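PDB 5UBM: gigastasin from Haementeria ghilianii, which probably inhibits serine proteases, as a cysteine-rich leech protein of the antistasin family held in a complex with another protein. Local coordinates for residues Ser31-Cys36 with Gln60-Gly65; Gln48-Gly53 with Arg67-Lys72; Phe77-Gly82 with Ala96-Asn101. One frame throughout, in Å; residues are numbered along the deposited sequence.

Interaction 1 (Ser31-Cys36 with Gln60-Gly65)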
loop_
_atom_site.group_PDB
_atom_site.type_symbol
_atom_site.label_atom_id
_atom_site.label_comp_id
_atom_site.label_asym_id
_atom_site.label_seq_id
_atom_site.Cartn_x
_atom_site.Cartn_y
_atom_site.Cartn_z
ATOM N N SER C 31 -11.351 -29.822 -12.934
ATOM C CA SER C 31 -11.092 -30.107 -11.529
ATOM C C SER C 31 -9.600 -30.246 -11.280
ATOM O O SER C 31 -8.882 -30.804 -12.108
ATOM C CB SER C 31 -11.819 -31.379 -11.095
ATOM O OG SER C 31 -11.539 -31.685 -9.740
ATOM N N TRP C 32 -9.135 -29.740 -10.140
ATOM C CA TRP C 32 -7.719 -29.835 -9.798
ATOM C C TRP C 32 -7.379 -31.213 -9.243
ATOM O O TRP C 32 -6.215 -31.515 -8.978
ATOM C CB TRP C 32 -7.326 -28.746 -8.797
ATOM C CG TRP C 32 -7.372 -27.367 -9.379
ATOM C CD1 TRP C 32 -8.253 -26.372 -9.064
ATOM C CD2 TRP C 32 -6.517 -26.840 -10.399
ATOM N NE1 TRP C 32 -7.993 -25.256 -9.821
ATOM C CE2 TRP C 32 -6.931 -25.516 -10.646
ATOM C CE3 TRP C 32 -5.439 -27.356 -11.123
ATOM C CZ2 TRP C 32 -6.302 -24.700 -11.589
ATOM C CZ3 TRP C 32 -4.818 -26.546 -12.058
ATOM C CH2 TRP C 32 -5.249 -25.231 -12.279
ATOM N N ASP C 33 -8.399 -32.047 -9.074
ATOM C CA ASP C 33 -8.199 -33.434 -8.672
ATOM C C ASP C 33 -7.832 -34.303 -9.872
ATOM O O ASP C 33 -7.661 -35.510 -9.736
ATOM C CB ASP C 33 -9.453 -33.982 -7.994
ATOM C CG ASP C 33 -9.827 -33.208 -6.749
ATOM O OD1 ASP C 33 -8.906 -32.789 -6.013
ATOM O OD2 ASP C 33 -11.038 -33.018 -6.510
ATOM N N LEU C 34 -7.719 -33.679 -11.043
ATOM C CA LEU C 34 -7.441 -34.393 -12.285
ATOM C C LEU C 34 -6.197 -33.849 -12.992
ATOM O O LEU C 34 -5.769 -32.724 -12.736
ATOM C CB LEU C 34 -8.652 -34.319 -13.225
ATOM C CG LEU C 34 -9.861 -35.230 -12.969
ATOM C CD1 LEU C 34 -10.659 -34.799 -11.749
ATOM C CD2 LEU C 34 -10.764 -35.279 -14.191
ATOM N N LYS C 35 -5.623 -34.653 -13.885
ATOM C CA LYS C 35 -4.437 -34.254 -14.640
ATOM C C LYS C 35 -4.448 -34.875 -16.033
ATOM O O LYS C 35 -4.745 -36.056 -16.184
ATOM C CB LYS C 35 -3.174 -34.651 -13.894
ATOM N N CYS C 36 -4.111 -34.086 -17.049
ATOM C CA CYS C 36 -4.203 -34.552 -18.432
ATOM C C CYS C 36 -2.926 -35.251 -18.909
ATOM O O CYS C 36 -1.852 -35.054 -18.341
ATOM C CB CYS C 36 -4.530 -33.381 -19.359
ATOM S SG CYS C 36 -4.893 -33.876 -21.051
ATOM N N GLN C 60 -12.756 -38.310 0.549
ATOM C CA GLN C 60 -13.898 -38.096 -0.327
ATOM C C GLN C 60 -13.499 -38.378 -1.767
ATOM O O GLN C 60 -12.311 -38.433 -2.086
ATOM C CB GLN C 60 -14.429 -36.670 -0.203
ATOM C CG GLN C 60 -14.911 -36.296 1.182
ATOM C CD GLN C 60 -15.529 -34.914 1.216
ATOM O OE1 GLN C 60 -16.002 -34.410 0.194
ATOM N NE2 GLN C 60 -15.521 -34.287 2.389
ATOM N N ARG C 61 -14.491 -38.558 -2.635
ATOM C CA ARG C 61 -14.231 -38.730 -4.061
ATOM C C ARG C 61 -15.290 -38.039 -4.915
ATOM O O ARG C 61 -16.450 -37.930 -4.519
ATOM C CB ARG C 61 -14.137 -40.217 -4.413
ATOM C CG ARG C 61 -12.845 -40.853 -3.922
ATOM C CD ARG C 61 -12.818 -42.361 -4.064
ATOM N NE ARG C 61 -11.724 -42.923 -3.276
ATOM C CZ ARG C 61 -10.456 -42.964 -3.675
ATOM N NH1 ARG C 61 -10.117 -42.486 -4.864
ATOM N NH2 ARG C 61 -9.528 -43.487 -2.885
ATOM N N ASP C 62 -14.879 -37.571 -6.087
ATOM C CA ASP C 62 -15.754 -36.784 -6.950
ATOM C C ASP C 62 -16.631 -37.639 -7.860
ATOM O O ASP C 62 -16.730 -38.853 -7.687
ATOM C CB ASP C 62 -14.923 -35.815 -7.794
ATOM C CG ASP C 62 -13.693 -36.470 -8.390
ATOM O OD1 ASP C 62 -13.690 -37.712 -8.538
ATOM O OD2 ASP C 62 -12.726 -35.740 -8.707
ATOM N N LYS C 63 -17.259 -36.982 -8.832
ATOM C CA LYS C 63 -18.169 -37.626 -9.778
ATOM C C LYS C 63 -17.502 -38.770 -10.531
ATOM O O LYS C 63 -18.165 -39.711 -10.971
ATOM C CB LYS C 63 -18.701 -36.596 -10.779
ATOM C CG LYS C 63 -19.229 -35.319 -10.147
ATOM C CD LYS C 63 -18.961 -34.116 -11.039
ATOM C CE LYS C 63 -19.599 -34.282 -12.405
ATOM N NZ LYS C 63 -21.079 -34.403 -12.314
ATOM N N TYR C 64 -16.185 -38.675 -10.680
ATOM C CA TYR C 64 -15.409 -39.671 -11.405
ATOM C C TYR C 64 -14.788 -40.674 -10.436
ATOM O O TYR C 64 -14.177 -41.659 -10.850
ATOM C CB TYR C 64 -14.322 -38.992 -12.241
ATOM C CG TYR C 64 -14.781 -37.734 -12.951
ATOM C CD1 TYR C 64 -15.314 -37.787 -14.234
ATOM C CD2 TYR C 64 -14.678 -36.489 -12.338
ATOM C CE1 TYR C 64 -15.734 -36.640 -14.883
ATOM C CE2 TYR C 64 -15.096 -35.339 -12.978
ATOM C CZ TYR C 64 -15.622 -35.420 -14.250
ATOM O OH TYR C 64 -16.037 -34.275 -14.890
ATOM N N GLY C 65 -14.944 -40.411 -9.142
ATOM C CA GLY C 65 -14.434 -41.301 -8.117
ATOM C C GLY C 65 -12.961 -41.098 -7.823
ATOM O O GLY C 65 -12.305 -41.983 -7.275
#
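Leu34 and Tyr64 supply the apolar half of this contact. Leu34 CD2 lies over one face of the tyrosine ring, while its other methyl, CD1, comes 4.4 Å from Tyr64 CD2. The same CD1 also leans on the Asp62 carboxylate, 3.8 Å from OD2.

The polar half brings two acids together. Asp33 OD2 and Asp62 OD2 are 3.9 Å apart, with the carboxylate planes turned 56° from each other and the side chains running past one another in opposite directions. Such proximity would probably raise the proton affinity of one or both. Asp62 CG sits between its backbone N and carbonyl carbon (chi1 44°), and OD1 is turned to its own loop, accepting from Cys66 N and more weakly from Tyr64 N at the head of the type I turn Asp62-Gly65. On the facing type I turn, Ser31 OG takes the N-H of Asp33 at 3.2 Å, an ST turn.

Two surface turns thus meet through their side chains. Lys68 of strand 67-68 packs on both aspartates, Leu34 rests on Cys29 of helix 26-29, and strand 34-35 pairs antiparallel with strand 44-45, while Gln60 of strand 59-61 bonds through its backbone to Lys68.

Interaction 2 (Gln48-Gly53 with Arg67-Lys72)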
loop_
_atom_site.group_PDB
_atom_site.type_symbol
_atom_site.label_atom_id
_atom_site.label_comp_id
_atom_site.label_asym_id
_atom_site.label_seq_id
_atom_site.Cartn_x
_atom_site.Cartn_y
_atom_site.Cartn_z
ATOM N N GLN C 48 -2.693 -36.598 -5.959
ATOM C CA GLN C 48 -1.610 -35.831 -5.363
ATOM C C GLN C 48 -1.471 -36.132 -3.879
ATOM O O GLN C 48 -2.436 -36.525 -3.221
ATOM C CB GLN C 48 -1.837 -34.330 -5.571
ATOM C CG GLN C 48 -3.013 -33.737 -4.787
ATOM C CD GLN C 48 -4.368 -33.987 -5.440
ATOM O OE1 GLN C 48 -4.540 -34.931 -6.214
ATOM N NE2 GLN C 48 -5.337 -33.132 -5.128
ATOM N N VAL C 49 -0.263 -35.957 -3.358
ATOM C CA VAL C 49 -0.029 -36.152 -1.939
ATOM C C VAL C 49 -0.808 -35.101 -1.172
ATOM O O VAL C 49 -0.734 -33.915 -1.489
ATOM C CB VAL C 49 1.459 -36.052 -1.588
ATOM C CG1 VAL C 49 1.720 -36.698 -0.236
ATOM C CG2 VAL C 49 2.296 -36.713 -2.668
ATOM N N CYS C 50 -1.571 -35.533 -0.176
ATOM C CA CYS C 50 -2.357 -34.596 0.614
ATOM C C CYS C 50 -1.517 -34.024 1.747
ATOM O O CYS C 50 -0.741 -34.743 2.377
ATOM C CB CYS C 50 -3.615 -35.272 1.157
ATOM S SG CYS C 50 -4.773 -35.777 -0.141
ATOM N N GLY C 51 -1.677 -32.724 1.987
ATOM C CA GLY C 51 -0.900 -32.010 2.984
ATOM C C GLY C 51 -0.900 -32.674 4.345
ATOM O O GLY C 51 0.157 -32.900 4.937
ATOM N N ARG C 52 -2.088 -32.994 4.842
ATOM C CA ARG C 52 -2.205 -33.665 6.130
ATOM C C ARG C 52 -2.923 -35.003 5.985
ATOM O O ARG C 52 -2.924 -35.822 6.903
ATOM C CB ARG C 52 -2.922 -32.762 7.137
ATOM C CG ARG C 52 -2.109 -31.527 7.515
ATOM C CD ARG C 52 -2.799 -30.673 8.573
ATOM N NE ARG C 52 -2.959 -31.376 9.842
ATOM C CZ ARG C 52 -2.036 -31.416 10.795
ATOM N NH1 ARG C 52 -0.875 -30.799 10.624
ATOM N NH2 ARG C 52 -2.272 -32.074 11.920
ATOM N N GLY C 53 -3.524 -35.218 4.819
ATOM C CA GLY C 53 -4.167 -36.481 4.507
ATOM C C GLY C 53 -5.405 -36.779 5.329
ATOM O O GLY C 53 -5.867 -35.945 6.108
ATOM N N ARG C 67 -9.775 -39.515 -5.858
ATOM C CA ARG C 67 -9.532 -39.150 -4.468
ATOM C C ARG C 67 -9.281 -37.652 -4.306
ATOM O O ARG C 67 -8.352 -37.097 -4.898
ATOM C CB ARG C 67 -8.345 -39.933 -3.907
ATOM C CG ARG C 67 -8.214 -39.831 -2.398
ATOM C CD ARG C 67 -6.854 -40.305 -1.918
ATOM N NE ARG C 67 -5.792 -39.388 -2.317
ATOM C CZ ARG C 67 -4.525 -39.495 -1.927
ATOM N NH1 ARG C 67 -4.160 -40.484 -1.123
ATOM N NH2 ARG C 67 -3.624 -38.614 -2.341
ATOM N N LYS C 68 -10.118 -37.003 -3.503
ATOM C CA LYS C 68 -9.906 -35.605 -3.148
ATOM C C LYS C 68 -8.940 -35.507 -1.976
ATOM O O LYS C 68 -8.636 -36.508 -1.325
ATOM C CB LYS C 68 -11.228 -34.925 -2.788
ATOM C CG LYS C 68 -12.269 -34.942 -3.887
ATOM C CD LYS C 68 -13.577 -34.340 -3.397
ATOM C CE LYS C 68 -14.659 -34.436 -4.459
ATOM N NZ LYS C 68 -15.990 -34.006 -3.952
ATOM N N CYS C 69 -8.453 -34.302 -1.705
ATOM C CA CYS C 69 -7.679 -34.072 -0.494
ATOM C C CYS C 69 -8.583 -33.422 0.546
ATOM O O CYS C 69 -8.323 -32.318 1.029
ATOM C CB CYS C 69 -6.445 -33.220 -0.783
ATOM S SG CYS C 69 -5.044 -34.196 -1.395
ATOM N N LEU C 70 -9.660 -34.133 0.865
ATOM C CA LEU C 70 -10.663 -33.683 1.817
ATOM C C LEU C 70 -11.315 -34.900 2.448
ATOM O O LEU C 70 -11.719 -35.824 1.743
ATOM C CB LEU C 70 -11.714 -32.809 1.134
ATOM C CG LEU C 70 -12.820 -32.248 2.030
ATOM C CD1 LEU C 70 -12.245 -31.274 3.048
ATOM C CD2 LEU C 70 -13.907 -31.582 1.195
ATOM N N CYS C 71 -11.419 -34.904 3.772
ATOM C CA CYS C 71 -11.908 -36.079 4.494
ATOM C C CYS C 71 -13.436 -36.137 4.555
ATOM O O CYS C 71 -14.111 -35.115 4.436
ATOM C CB CYS C 71 -11.326 -36.106 5.910
ATOM S SG CYS C 71 -9.521 -35.997 5.965
ATOM N N LYS C 72 -13.971 -37.341 4.737
ATOM C CA LYS C 72 -15.413 -37.541 4.852
ATOM C C LYS C 72 -15.990 -36.814 6.065
ATOM O O LYS C 72 -15.460 -36.921 7.174
ATOM C CB LYS C 72 -15.739 -39.033 4.938
ATOM C CG LYS C 72 -15.518 -39.798 3.646
ATOM C CD LYS C 72 -15.962 -41.241 3.790
ATOM C CE LYS C 72 -15.893 -41.982 2.467
ATOM N NZ LYS C 72 -16.484 -43.348 2.578
#
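Gln48 O approaches the guanidinium of Arg67 at its edge, near the plane, 2.6 Å from NH2. The neighbouring CA of Val49 sits at the same edge. Over one face of the guanidinium lies the sulfur of Cys50, 3.8 Å from Arg67 NH2, so the charged group is laid against both the chain of 48-50 and the disulfide. Arg67 gets there with CG anti to its backbone N and a bend at chi3 (69°) that turns NE away from an otherwise extended chain. Tyr59 adds a cation-pi contact to the same group.

The covalent core is the disulfide Cys50-Cys69, SG to SG 2.0 Å, twisted close to a right angle (chi3 -90°). In both cysteines SG stands beside the backbone N, and the two CA atoms are 5.5 Å apart. The aliphatic part of Gln48 packs on it, CG lying 4.0 Å from Cys69 SG. Further along, Gly53 O comes 3.7 Å from Cys71 SG, whose own disulfide partner is Cys54. Bridges set this close together, with little regular secondary structure around them, fit the cysteine-rich build of an antistasin-like domain.

Tyr59 of strand 59-61 packs on Cys50, and Lys72 bonds through its backbone to Arg58. From the loop 48-53, Arg52 extends to the carbonyls of Ala106, Asn109 and Gly123 and to Thr89 of strand 87-89, while Gly51 bonds to Cys125 of strand 124-126.

Interaction 3 (Phe77-Gly82 with Ala96-Asn101)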
loop_
_atom_site.group_PDB
_atom_site.type_symbol
_atom_site.label_atom_id
_atom_site.label_comp_id
_atom_site.label_asym_id
_atom_site.label_seq_id
_atom_site.Cartn_x
_atom_site.Cartn_y
_atom_site.Cartn_z
ATOM N N PHE C 77 -14.369 -25.734 4.181
ATOM C CA PHE C 77 -14.424 -24.276 4.280
ATOM C C PHE C 77 -13.401 -23.751 5.278
ATOM O O PHE C 77 -13.257 -24.292 6.371
ATOM C CB PHE C 77 -15.824 -23.813 4.682
ATOM C CG PHE C 77 -16.784 -23.722 3.535
ATOM C CD1 PHE C 77 -17.037 -22.507 2.926
ATOM C CD2 PHE C 77 -17.426 -24.852 3.057
ATOM C CE1 PHE C 77 -17.919 -22.419 1.866
ATOM C CE2 PHE C 77 -18.309 -24.769 1.997
ATOM C CZ PHE C 77 -18.558 -23.552 1.402
ATOM N N LYS C 78 -12.691 -22.692 4.899
ATOM C CA LYS C 78 -11.703 -22.099 5.791
ATOM C C LYS C 78 -11.257 -20.701 5.376
ATOM O O LYS C 78 -11.428 -20.286 4.223
ATOM C CB LYS C 78 -10.475 -23.003 5.889
ATOM C CG LYS C 78 -9.711 -23.163 4.589
ATOM C CD LYS C 78 -8.425 -23.934 4.835
ATOM C CE LYS C 78 -8.724 -25.270 5.490
ATOM N NZ LYS C 78 -7.482 -25.980 5.874
ATOM N N CYS C 79 -10.684 -19.977 6.333
ATOM C CA CYS C 79 -9.947 -18.762 6.027
ATOM C C CYS C 79 -8.714 -19.156 5.220
ATOM O O CYS C 79 -8.216 -20.274 5.357
ATOM C CB CYS C 79 -9.550 -18.020 7.302
ATOM S SG CYS C 79 -8.313 -18.881 8.309
ATOM N N ARG C 80 -8.221 -18.251 4.380
ATOM C CA ARG C 80 -7.120 -18.588 3.488
ATOM C C ARG C 80 -5.784 -18.109 4.046
ATOM O O ARG C 80 -4.944 -17.534 3.350
ATOM C CB ARG C 80 -7.405 -18.036 2.096
ATOM C CG ARG C 80 -8.681 -18.654 1.559
ATOM C CD ARG C 80 -9.020 -18.333 0.123
ATOM N NE ARG C 80 -10.147 -19.173 -0.272
ATOM C CZ ARG C 80 -10.724 -19.170 -1.467
ATOM N NH1 ARG C 80 -10.297 -18.357 -2.426
ATOM N NH2 ARG C 80 -11.735 -19.993 -1.698
ATOM N N LEU C 81 -5.604 -18.399 5.326
ATOM C CA LEU C 81 -4.396 -18.077 6.064
ATOM C C LEU C 81 -3.393 -19.226 5.998
ATOM O O LEU C 81 -3.766 -20.392 6.142
ATOM C CB LEU C 81 -4.759 -17.777 7.512
ATOM C CG LEU C 81 -3.675 -17.271 8.443
ATOM C CD1 LEU C 81 -3.339 -15.836 8.080
ATOM C CD2 LEU C 81 -4.154 -17.384 9.885
ATOM N N GLY C 82 -2.121 -18.900 5.781
ATOM C CA GLY C 82 -1.078 -19.912 5.780
ATOM C C GLY C 82 -0.522 -20.214 7.166
ATOM O O GLY C 82 0.381 -19.525 7.641
ATOM N N ALA C 96 -9.849 -27.170 10.942
ATOM C CA ALA C 96 -10.626 -26.060 11.498
ATOM C C ALA C 96 -10.758 -24.908 10.497
ATOM O O ALA C 96 -9.944 -24.766 9.586
ATOM C CB ALA C 96 -9.991 -25.565 12.789
ATOM N N PHE C 97 -11.790 -24.092 10.669
ATOM C CA PHE C 97 -12.061 -23.015 9.733
ATOM C C PHE C 97 -10.952 -21.975 9.741
ATOM O O PHE C 97 -10.526 -21.495 8.688
ATOM C CB PHE C 97 -13.390 -22.345 10.050
ATOM C CG PHE C 97 -13.786 -21.300 9.048
ATOM C CD1 PHE C 97 -14.478 -21.650 7.901
ATOM C CD2 PHE C 97 -13.462 -19.966 9.248
ATOM C CE1 PHE C 97 -14.844 -20.689 6.972
ATOM C CE2 PHE C 97 -13.822 -19.003 8.321
ATOM C CZ PHE C 97 -14.515 -19.364 7.185
ATOM N N CYS C 98 -10.490 -21.616 10.929
ATOM C CA CYS C 98 -9.423 -20.634 11.038
ATOM C C CYS C 98 -8.705 -20.744 12.374
ATOM O O CYS C 98 -8.631 -19.782 13.138
ATOM C CB CYS C 98 -9.967 -19.220 10.852
ATOM S SG CYS C 98 -8.755 -18.092 10.144
ATOM N N THR C 99 -8.187 -21.933 12.648
ATOM C CA THR C 99 -7.382 -22.171 13.833
ATOM C C THR C 99 -6.084 -22.842 13.422
ATOM O O THR C 99 -6.093 -23.842 12.706
ATOM C CB THR C 99 -8.123 -23.041 14.850
ATOM O OG1 THR C 99 -9.281 -22.337 15.321
ATOM C CG2 THR C 99 -7.213 -23.379 16.027
ATOM N N CYS C 100 -4.965 -22.279 13.852
ATOM C CA CYS C 100 -3.672 -22.844 13.503
ATOM C C CYS C 100 -3.218 -23.818 14.567
ATOM O O CYS C 100 -3.606 -23.696 15.722
ATOM C CB CYS C 100 -2.631 -21.741 13.321
ATOM S SG CYS C 100 -2.835 -20.789 11.807
ATOM N N ASN C 101 -2.416 -24.798 14.166
ATOM C CA ASN C 101 -1.730 -25.657 15.117
ATOM C C ASN C 101 -0.690 -24.871 15.899
ATOM O O ASN C 101 -0.181 -23.858 15.420
ATOM C CB ASN C 101 -1.051 -26.828 14.400
ATOM C CG ASN C 101 -1.999 -27.978 14.122
ATOM O OD1 ASN C 101 -2.747 -28.407 14.997
ATOM N ND2 ASN C 101 -1.969 -28.483 12.896
#
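The ring of Phe97 has the backbone of Lys78 and Cys79 lying on one face. Lys78 CA makes a CH-pi contact, 3.8 Å from the ring centroid and 24° off the normal, and Cys79 N stands above the centre. Phe77 CB meets the edge in plane, 4.0 Å from Phe97 CE1, and Phe77 O approaches obliquely to 3.3 Å from Phe97 CD1. CG of Phe97 is anti to its backbone N (chi1 -175°), which brings it to 3.9 Å from Lys78 CA. An alanine here would probably lose the CH-pi contact and leave a gap under Lys78 CA and beside Phe77 CB.

Phe97 O accepts from Cys79 N at 2.8 Å, with an N-H...O angle of 154°, so one residue supports the strand with both its ring and its carbonyl. Next to it the disulfide Cys79-Cys98 bonds the two segments covalently, with Cys98 SG anti to its backbone N, and Leu81 CD2 packs 4.1 Å from Cys100 SG.

Lys78 reaches Glu95 in a salt bridge. Arg80 meets an acidic side chain of another protein, consistent with the reactive loop of an antistasin-type inhibitor. Strand 78-79 extends antiparallel onto a strand of that partner chain, while Ala96 and Thr99 bond through their backbones to Lys88 of strand 87-89.

From the N terminus, the first segment is 31-36, whose contact with 60-65 closes a loop of 23 residues. Before that loop is complete, 48-53 opens interaction 2, which ends at 67-72, so interactions 1 and 2 cross. They also touch: Gln60 NE2 bonds to Cys71 O, and strands 59-61 and 67-68 follow each other in the chain. The N-terminal part is thereby tied to the first antistasin-like unit. Interaction 3 comes in series, closing a 13-residue loop, as long as that of interaction 2, within the second antistasin-like unit. It meets interaction 2 where Arg52 packs on Asn101, while interaction 1 lies about 9 Å from it at the nearest atoms.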